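Local coordinates for protein 2-Cys Peroxiredoxin (Plasmodium vivax SaI-1, PDB 2I81) that probably reduces hydrogen peroxide and organic hydroperoxides by means of a reactive thiol, as a typical 2-Cys peroxiredoxin assembled into a decamer, at residues L90-D95 and K126-D131; D80-R85 and R166-I171; F145-M150 and L172-A177. All blocks are in the same frame, centred on the assembly; numbering follows the deposited sequence.

Contact 1 of 3, residues L90-D95 and K126-D131; sequences LGCSVD and KSISKD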
loop_
_atom_site.group_PDB
_atom_site.type_symbol
_atom_site.label_atom_id
_atom_site.label_comp_id
_atom_site.label_asym_id
_atom_site.label_seq_id
_atom_site.Cartn_x
_atom_site.Cartn_y
_atom_site.Cartn_z
ATOM N N LEU A 90 32.132 29.551 3.444
ATOM C CA LEU A 90 31.705 28.676 4.538
ATOM C C LEU A 90 32.220 27.249 4.365
ATOM O O LEU A 90 31.861 26.563 3.405
ATOM C CB LEU A 90 30.174 28.666 4.667
ATOM C CG LEU A 90 29.401 29.971 4.904
ATOM C CD1 LEU A 90 27.903 29.704 4.871
ATOM C CD2 LEU A 90 29.792 30.634 6.220
ATOM N N GLY A 91 33.067 26.813 5.296
ATOM C CA GLY A 91 33.549 25.434 5.325
ATOM C C GLY A 91 32.610 24.557 6.123
ATOM O O GLY A 91 32.026 25.011 7.106
ATOM N N CYS A 92 32.458 23.304 5.707
ATOM C CA CYS A 92 31.532 22.398 6.379
ATOM C C CYS A 92 32.055 20.971 6.451
ATOM O O CYS A 92 32.475 20.398 5.445
ATOM C CB CYS A 92 30.165 22.422 5.690
ATOM S SG CYS A 92 28.861 21.526 6.563
ATOM N N SER A 93 32.036 20.412 7.657
ATOM C CA SER A 93 32.328 18.999 7.858
ATOM C C SER A 93 31.386 18.402 8.896
ATOM O O SER A 93 30.660 19.123 9.587
ATOM C CB SER A 93 33.787 18.786 8.273
ATOM O OG SER A 93 33.999 19.131 9.630
ATOM N N VAL A 94 31.413 17.076 8.997
ATOM C CA VAL A 94 30.606 16.333 9.960
ATOM C C VAL A 94 31.085 16.541 11.406
ATOM O O VAL A 94 30.323 16.326 12.355
ATOM C CB VAL A 94 30.568 14.821 9.601
ATOM C CG1 VAL A 94 29.819 14.021 10.654
ATOM C CG2 VAL A 94 29.930 14.612 8.231
ATOM N N ASP A 95 32.335 16.975 11.568
ATOM C CA ASP A 95 32.921 17.210 12.893
ATOM C C ASP A 95 32.140 18.238 13.704
ATOM O O ASP A 95 31.473 19.112 13.144
ATOM C CB ASP A 95 34.374 17.671 12.766
ATOM C CG ASP A 95 35.231 16.688 12.001
ATOM O OD1 ASP A 95 35.586 15.630 12.566
ATOM O OD2 ASP A 95 35.555 16.977 10.831
ATOM N N LYS A 126 24.632 15.495 10.163
ATOM C CA LYS A 126 24.884 15.024 8.790
ATOM C C LYS A 126 23.796 15.428 7.789
ATOM O O LYS A 126 23.859 15.047 6.617
ATOM C CB LYS A 126 25.110 13.504 8.733
ATOM C CG LYS A 126 26.345 13.003 9.458
ATOM C CD LYS A 126 26.438 11.490 9.348
ATOM C CE LYS A 126 27.267 10.899 10.471
ATOM N NZ LYS A 126 28.731 11.082 10.263
ATOM N N SER A 127 22.814 16.206 8.244
ATOM C CA SER A 127 21.666 16.566 7.408
ATOM C C SER A 127 22.012 17.506 6.252
ATOM O O SER A 127 21.385 17.436 5.194
ATOM C CB SER A 127 20.530 17.149 8.255
ATOM O OG SER A 127 20.958 18.301 8.965
ATOM N N ILE A 128 23.003 18.376 6.450
ATOM C CA ILE A 128 23.441 19.296 5.393
ATOM C C ILE A 128 24.092 18.520 4.242
ATOM O O ILE A 128 23.801 18.781 3.071
ATOM C CB ILE A 128 24.396 20.402 5.924
ATOM C CG1 ILE A 128 23.762 21.134 7.113
ATOM C CG2 ILE A 128 24.752 21.394 4.812
ATOM C CD1 ILE A 128 24.754 21.885 7.983
ATOM N N SER A 129 24.958 17.566 4.582
ATOM C CA SER A 129 25.593 16.697 3.590
ATOM C C SER A 129 24.559 15.825 2.881
ATOM O O SER A 129 24.655 15.598 1.672
ATOM C CB SER A 129 26.658 15.815 4.246
ATOM O OG SER A 129 27.602 16.597 4.958
ATOM N N LYS A 130 23.577 15.341 3.644
ATOM C CA LYS A 130 22.473 14.549 3.101
ATOM C C LYS A 130 21.625 15.357 2.123
ATOM O O LYS A 130 21.239 14.847 1.066
ATOM C CB LYS A 130 21.588 13.997 4.224
ATOM C CG LYS A 130 22.139 12.761 4.913
ATOM C CD LYS A 130 21.218 12.289 6.028
ATOM C CE LYS A 130 21.845 11.149 6.820
ATOM N NZ LYS A 130 20.952 10.675 7.913
ATOM N N ASP A 131 21.338 16.610 2.477
ATOM C CA ASP A 131 20.532 17.484 1.624
ATOM C C ASP A 131 21.251 17.884 0.334
ATOM O O ASP A 131 20.614 18.023 -0.712
ATOM C CB ASP A 131 20.059 18.727 2.391
ATOM C CG ASP A 131 18.982 18.408 3.424
ATOM O OD1 ASP A 131 18.265 17.393 3.270
ATOM O OD2 ASP A 131 18.849 19.184 4.393
#
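V94 sets its CG1 anti to the backbone N (chi1 176°), and K126 folds the last bond of an otherwise extended chain (chi4 -77°), so that the ammonium end swings onto that methyl. NZ of K126 comes within 3.2 Å of V94 CG1, closer than usual for a nitrogen and a methyl and to be read with caution. The body of the lysine lies obliquely across the valine, with K126 CG 3.8 Å from V94 CG1. The NZ itself is held by two carbonyl oxygens, S139 O of the same chain and I124 O of the second subunit, which should offset the cost of placing a charge in a buried spot. K126 adopts a left-handed backbone conformation (phi 73°) in the N-cap position, just ahead of helix 127-131; its O accepts K130 N at 3.0 Å. Further along, V94 CG2 is 4.5 Å from S129 OG, at the limit of contact; that hydroxyl is hydrogen-bonded to D123 OD1. The other carboxylate oxygen of D123 takes I128 N, tying down the first turn of the helix. C92 adds a light apolar touch, its SG 4.4 Å from I128 CD1. On the loop side, S93 OG donates to the anti lone pair of D95 OD2 at 2.9 Å and braces the turn that follows the strand. The short helix 127-131 lies over the end of strand 87-93 in the thioredoxin-like sheet, with F59 of strand 54-59 touching both C92 and I128, L135 of strand 135-136 beside S129, and K126 of the second subunit packed against its counterpart.

Contact 2 of 3, residues D80-R85 and R166-I171; sequences DAFHER and RSVDEI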
loop_
_atom_site.group_PDB
_atom_site.type_symbol
_atom_site.label_atom_id
_atom_site.label_comp_id
_atom_site.label_asym_id
_atom_site.label_seq_id
_atom_site.Cartn_x
_atom_site.Cartn_y
_atom_site.Cartn_z
ATOM N N ASP A 80 40.436 37.630 0.779
ATOM C CA ASP A 80 40.206 38.980 0.265
ATOM C C ASP A 80 39.689 38.978 -1.175
ATOM O O ASP A 80 38.922 39.870 -1.562
ATOM C CB ASP A 80 41.467 39.837 0.400
ATOM C CG ASP A 80 41.788 40.180 1.847
ATOM O OD1 ASP A 80 40.847 40.418 2.637
ATOM O OD2 ASP A 80 42.987 40.216 2.195
ATOM N N ALA A 81 40.110 37.982 -1.958
ATOM C CA ALA A 81 39.583 37.791 -3.308
ATOM C C ALA A 81 38.091 37.455 -3.265
ATOM O O ALA A 81 37.345 37.820 -4.174
ATOM C CB ALA A 81 40.361 36.709 -4.042
ATOM N N PHE A 82 37.666 36.771 -2.203
ATOM C CA PHE A 82 36.250 36.453 -1.995
ATOM C C PHE A 82 35.444 37.645 -1.485
ATOM O O PHE A 82 34.276 37.802 -1.850
ATOM C CB PHE A 82 36.079 35.276 -1.031
ATOM C CG PHE A 82 36.599 33.971 -1.559
ATOM C CD1 PHE A 82 37.729 33.394 -0.998
ATOM C CD2 PHE A 82 35.959 33.313 -2.605
ATOM C CE1 PHE A 82 38.222 32.184 -1.471
ATOM C CE2 PHE A 82 36.442 32.102 -3.086
ATOM C CZ PHE A 82 37.577 31.538 -2.516
ATOM N N HIS A 83 36.056 38.470 -0.632
ATOM C CA HIS A 83 35.402 39.680 -0.125
ATOM C C HIS A 83 35.123 40.671 -1.248
ATOM O O HIS A 83 34.064 41.304 -1.276
ATOM C CB HIS A 83 36.234 40.360 0.967
ATOM C CG HIS A 83 36.275 39.609 2.261
ATOM N ND1 HIS A 83 35.234 38.817 2.699
ATOM C CD2 HIS A 83 37.224 39.550 3.223
ATOM C CE1 HIS A 83 35.549 38.290 3.869
ATOM N NE2 HIS A 83 36.749 38.720 4.210
ATOM N N GLU A 84 36.082 40.796 -2.165
ATOM C CA GLU A 84 35.937 41.634 -3.354
ATOM C C GLU A 84 34.720 41.244 -4.181
ATOM O O GLU A 84 34.033 42.106 -4.735
ATOM C CB GLU A 84 37.180 41.532 -4.237
ATOM C CG GLU A 84 38.350 42.379 -3.783
ATOM C CD GLU A 84 39.237 42.793 -4.943
ATOM O OE1 GLU A 84 39.362 44.013 -5.181
ATOM O OE2 GLU A 84 39.799 41.905 -5.623
ATOM N N ARG A 85 34.464 39.941 -4.258
ATOM C CA ARG A 85 33.399 39.405 -5.096
ATOM C C ARG A 85 32.077 39.271 -4.341
ATOM O O ARG A 85 31.119 38.684 -4.852
ATOM C CB ARG A 85 33.837 38.069 -5.708
ATOM C CG ARG A 85 34.623 38.223 -7.009
ATOM C CD ARG A 85 35.648 37.111 -7.199
ATOM N NE ARG A 85 36.979 37.503 -6.737
ATOM C CZ ARG A 85 38.000 37.816 -7.534
ATOM N NH1 ARG A 85 37.864 37.780 -8.854
ATOM N NH2 ARG A 85 39.167 38.161 -7.007
ATOM N N ARG A 166 41.061 20.436 -4.416
ATOM C CA ARG A 166 40.549 21.336 -5.454
ATOM C C ARG A 166 41.324 22.644 -5.632
ATOM O O ARG A 166 42.227 22.969 -4.856
ATOM C CB ARG A 166 39.039 21.603 -5.319
ATOM C CG ARG A 166 38.511 21.807 -3.912
ATOM C CD ARG A 166 37.692 20.604 -3.483
ATOM N NE ARG A 166 36.465 21.002 -2.797
ATOM C CZ ARG A 166 36.310 21.044 -1.477
ATOM N NH1 ARG A 166 35.149 21.421 -0.963
ATOM N NH2 ARG A 166 37.306 20.707 -0.666
ATOM N N SER A 167 40.949 23.374 -6.680
ATOM C CA SER A 167 41.628 24.596 -7.088
ATOM C C SER A 167 40.835 25.841 -6.709
ATOM O O SER A 167 39.640 25.942 -7.004
ATOM C CB SER A 167 41.879 24.576 -8.599
ATOM O OG SER A 167 42.527 25.759 -9.031
ATOM N N VAL A 168 41.509 26.786 -6.058
ATOM C CA VAL A 168 40.892 28.062 -5.696
ATOM C C VAL A 168 40.819 29.037 -6.882
ATOM O O VAL A 168 39.863 29.808 -6.988
ATOM C CB VAL A 168 41.531 28.707 -4.414
ATOM C CG1 VAL A 168 43.065 28.785 -4.540
ATOM C CG2 VAL A 168 40.934 30.112 -4.142
ATOM N N ASP A 169 41.811 28.996 -7.774
ATOM C CA ASP A 169 41.779 29.821 -8.989
ATOM C C ASP A 169 40.542 29.498 -9.825
ATOM O O ASP A 169 39.968 30.385 -10.468
ATOM C CB ASP A 169 43.041 29.622 -9.837
ATOM C CG ASP A 169 44.309 30.034 -9.107
ATOM O OD1 ASP A 169 44.417 31.213 -8.702
ATOM O OD2 ASP A 169 45.206 29.179 -8.950
ATOM N N GLU A 170 40.138 28.227 -9.796
ATOM C CA GLU A 170 38.981 27.767 -10.559
ATOM C C GLU A 170 37.623 28.236 -10.031
ATOM O O GLU A 170 36.808 28.701 -10.826
ATOM C CB GLU A 170 39.007 26.250 -10.783
ATOM C CG GLU A 170 37.868 25.728 -11.673
ATOM C CD GLU A 170 37.819 26.363 -13.065
ATOM O OE1 GLU A 170 36.698 26.464 -13.618
ATOM O OE2 GLU A 170 38.884 26.757 -13.608
ATOM N N ILE A 171 37.347 28.149 -8.740
ATOM C CA ILE A 171 36.072 28.684 -8.264
ATOM C C ILE A 171 35.983 30.155 -8.380
ATOM O O ILE A 171 34.928 30.686 -8.516
ATOM C CB ILE A 171 35.619 28.354 -6.806
ATOM C CG1 ILE A 171 36.706 27.870 -5.921
ATOM C CG2 ILE A 171 34.252 27.729 -6.726
ATOM C CD1 ILE A 171 37.182 28.860 -5.066
#
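Helix 79-84 and the first turn of helix 168-184 stand well apart as backbones, the nearest CA atoms, those of F82 and I171, being 10.0 Å from each other, and the gap is bridged by side chains. The F82 ring reaches across it. Its first torsion puts CG anti to the carbonyl carbon (chi1 -66°), and CZ leads toward the other helix. I171 CD1 meets this ring at its edge, in the ring plane, 3.7 Å from F82 CZ and 3.9 Å from F82 CE2; the two side chains cross at about a right angle. V168 sends its CG2 obliquely to the same ring carbon, 4.0 Å from F82 CZ, so one corner of the phenyl group is held by methyls one helical turn apart. This is helix-on-helix packing on one face of the thioredoxin-like peroxiredoxin fold: L56 of strand 54-59 lies against both F82 and I171, and L75 of helix 67-77 touches all three apolar side chains. R85, which follows E84, folds back to the carbonyl of A81. R85 NE donates a nearly straight bond of 2.6 Å to A81 O (172° at the hydrogen), with the oxygen almost in the guanidinium plane, whereas the bond from R85 NH2 to the same oxygen is weak; NH1 makes a salt bridge with D176 of helix 168-184. S167 occupies the N-cap of that helix. Just before it, R166 forms a salt bridge with E71 and a cation-pi contact with F145, while N191 of the third subunit packs on S167 and V168.

Contact 3 of 3, residues F145-M150 and L172-A177; sequences FVLIDM and LRIIDA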
loop_
_atom_site.group_PDB
_atom_site.type_symbol
_atom_site.label_atom_id
_atom_site.label_comp_id
_atom_site.label_asym_id
_atom_site.label_seq_id
_atom_site.Cartn_x
_atom_site.Cartn_y
_atom_site.Cartn_z
ATOM N N PHE A 145 32.203 21.811 -3.804
ATOM C CA PHE A 145 31.940 23.239 -3.914
ATOM C C PHE A 145 30.491 23.453 -4.304
ATOM O O PHE A 145 30.000 22.849 -5.259
ATOM C CB PHE A 145 32.842 23.893 -4.964
ATOM C CG PHE A 145 34.210 24.257 -4.460
ATOM C CD1 PHE A 145 35.292 24.286 -5.333
ATOM C CD2 PHE A 145 34.424 24.565 -3.120
ATOM C CE1 PHE A 145 36.563 24.628 -4.883
ATOM C CE2 PHE A 145 35.693 24.904 -2.659
ATOM C CZ PHE A 145 36.763 24.937 -3.543
ATOM N N VAL A 146 29.804 24.305 -3.551
ATOM C CA VAL A 146 28.459 24.727 -3.911
ATOM C C VAL A 146 28.435 26.248 -3.927
ATOM O O VAL A 146 28.630 26.892 -2.892
ATOM C CB VAL A 146 27.384 24.185 -2.934
ATOM C CG1 VAL A 146 25.995 24.658 -3.350
ATOM C CG2 VAL A 146 27.423 22.661 -2.866
ATOM N N LEU A 147 28.216 26.816 -5.108
ATOM C CA LEU A 147 28.118 28.261 -5.246
ATOM C C LEU A 147 26.657 28.686 -5.337
ATOM O O LEU A 147 25.950 28.328 -6.282
ATOM C CB LEU A 147 28.917 28.754 -6.454
ATOM C CG LEU A 147 29.134 30.266 -6.594
ATOM C CD1 LEU A 147 29.737 30.887 -5.336
ATOM C CD2 LEU A 147 30.020 30.538 -7.786
ATOM N N ILE A 148 26.220 29.444 -4.339
ATOM C CA ILE A 148 24.839 29.893 -4.247
ATOM C C ILE A 148 24.804 31.398 -4.490
ATOM O O ILE A 148 25.540 32.150 -3.846
ATOM C CB ILE A 148 24.233 29.543 -2.864
ATOM C CG1 ILE A 148 24.380 28.043 -2.578
ATOM C CG2 ILE A 148 22.769 29.955 -2.792
ATOM C CD1 ILE A 148 24.355 27.678 -1.100
ATOM N N ASP A 149 23.964 31.834 -5.428
ATOM C CA ASP A 149 23.867 33.260 -5.736
ATOM C C ASP A 149 23.009 34.016 -4.721
ATOM O O ASP A 149 22.503 33.427 -3.761
ATOM C CB ASP A 149 23.411 33.506 -7.188
ATOM C CG ASP A 149 21.990 33.022 -7.469
ATOM O OD1 ASP A 149 21.181 32.874 -6.527
ATOM O OD2 ASP A 149 21.677 32.798 -8.658
ATOM N N MET A 150 22.850 35.319 -4.941
ATOM C CA MET A 150 22.130 36.179 -4.003
ATOM C C MET A 150 20.627 35.903 -3.954
ATOM O O MET A 150 19.945 36.330 -3.021
ATOM C CB MET A 150 22.407 37.657 -4.298
ATOM C CG MET A 150 23.814 38.102 -3.919
ATOM S SD MET A 150 24.049 39.890 -3.965
ATOM C CE MET A 150 24.070 40.200 -5.730
ATOM N N LEU A 172 37.099 30.813 -8.254
ATOM C CA LEU A 172 37.139 32.216 -8.460
ATOM C C LEU A 172 36.807 32.614 -9.876
ATOM O O LEU A 172 36.060 33.514 -10.080
ATOM C CB LEU A 172 38.479 32.751 -8.034
ATOM C CG LEU A 172 38.754 33.501 -6.748
ATOM C CD1 LEU A 172 37.671 33.770 -5.829
ATOM C CD2 LEU A 172 39.891 32.939 -6.076
ATOM N N ARG A 173 37.352 31.901 -10.841
ATOM C CA ARG A 173 37.014 32.077 -12.255
ATOM C C ARG A 173 35.525 31.817 -12.487
ATOM O O ARG A 173 34.870 32.543 -13.238
ATOM C CB ARG A 173 37.857 31.148 -13.136
ATOM C CG ARG A 173 37.721 31.416 -14.633
ATOM C CD ARG A 173 38.256 30.266 -15.482
ATOM N NE ARG A 173 37.404 29.077 -15.424
ATOM C CZ ARG A 173 36.338 28.862 -16.194
ATOM N NH1 ARG A 173 35.962 29.757 -17.101
ATOM N NH2 ARG A 173 35.640 27.742 -16.052
ATOM N N ILE A 174 35.008 30.774 -11.834
ATOM C CA ILE A 174 33.585 30.425 -11.879
ATOM C C ILE A 174 32.728 31.570 -11.333
ATOM O O ILE A 174 31.741 31.965 -11.959
ATOM C CB ILE A 174 33.296 29.099 -11.104
ATOM C CG1 ILE A 174 33.937 27.888 -11.805
ATOM C CG2 ILE A 174 31.797 28.883 -10.896
ATOM C CD1 ILE A 174 33.442 27.606 -13.228
ATOM N N ILE A 175 33.122 32.096 -10.171
ATOM C CA ILE A 175 32.457 33.246 -9.549
ATOM C C ILE A 175 32.476 34.450 -10.491
ATOM O O ILE A 175 31.457 35.122 -10.667
ATOM C CB ILE A 175 33.105 33.628 -8.183
ATOM C CG1 ILE A 175 32.921 32.501 -7.160
ATOM C CG2 ILE A 175 32.502 34.922 -7.632
ATOM C CD1 ILE A 175 33.883 32.562 -5.982
ATOM N N ASP A 176 33.634 34.702 -11.101
ATOM C CA ASP A 176 33.792 35.787 -12.067
ATOM C C ASP A 176 32.881 35.623 -13.283
ATOM O O ASP A 176 32.297 36.599 -13.755
ATOM C CB ASP A 176 35.253 35.908 -12.514
ATOM C CG ASP A 176 36.137 36.569 -11.467
ATOM O OD1 ASP A 176 35.607 37.253 -10.566
ATOM O OD2 ASP A 176 37.373 36.408 -11.551
ATOM N N ALA A 177 32.764 34.391 -13.779
ATOM C CA ALA A 177 31.932 34.089 -14.946
ATOM C C ALA A 177 30.442 34.276 -14.666
ATOM O O ALA A 177 29.710 34.811 -15.502
ATOM C CB ALA A 177 32.212 32.678 -15.451
#
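L147 lays its two methyls over I175 and touches I174 with one of them, wedging the strand side chain against two successive residues of the helix. In the thioredoxin-like fold of peroxiredoxins this is strand-on-helix packing: strand 140-148 of the central sheet receives the long helix 168-184 on one face. The strand and helix backbones are nearest at L147 and I175, whose CA atoms are 7.9 Å apart. The leucine reaches over because its CG lies anti to the backbone N (chi1 -169°), which directs the branch away from the strand and toward the helix. It runs nearly perpendicular to I175, with L147 CD1 4.0 Å from I175 CG1, and antiparallel to I174, passing alongside it. I174 offers only its CG2, 3.9 Å from L147 CD2; its longer branch leads away from the strand, toward surroundings that include N160 of the third subunit. H156 of strand 154-160 lies against both L147 and I174, and I178, one turn further along the helix, also touches L147; L56 of strand 54-59 covers I175 from the sheet. The contact across the two segments is wholly apolar and small, 112 Å² in all. Elsewhere on the helix, R173 makes a salt bridge with E170 and a hydrogen bond to W192 O. Beyond the end of the strand, the D149 carboxylate holds the following turn through I153 N and Q155 NE2. The closest approach between the two segments is that of I175 CG1 to L147 CD2, at 3.6 Å.

All three contacts are buried, yet they differ in chemistry. Contacts 2 and 3 share helix 168-184, lie about 9 Å apart between centres and touch directly; within each, the two segments meet through apolar atoms, while a salt bridge of 2.9 Å between R85 NH1 and D176 OD1 runs from one contact to the other. Both reach the third subunit. Contact 1 lies about 21 Å from contact 2, centre to centre, on the opposite side of the chain's centre, and sets a lysine and a serine, with an isoleucine, against valine and cysteine, the lysine's charge answered partly by the second subunit. Contacts 1 and 3 both involve the central sheet, through strands 87-93 and 140-148, whereas contact 2 joins two helices.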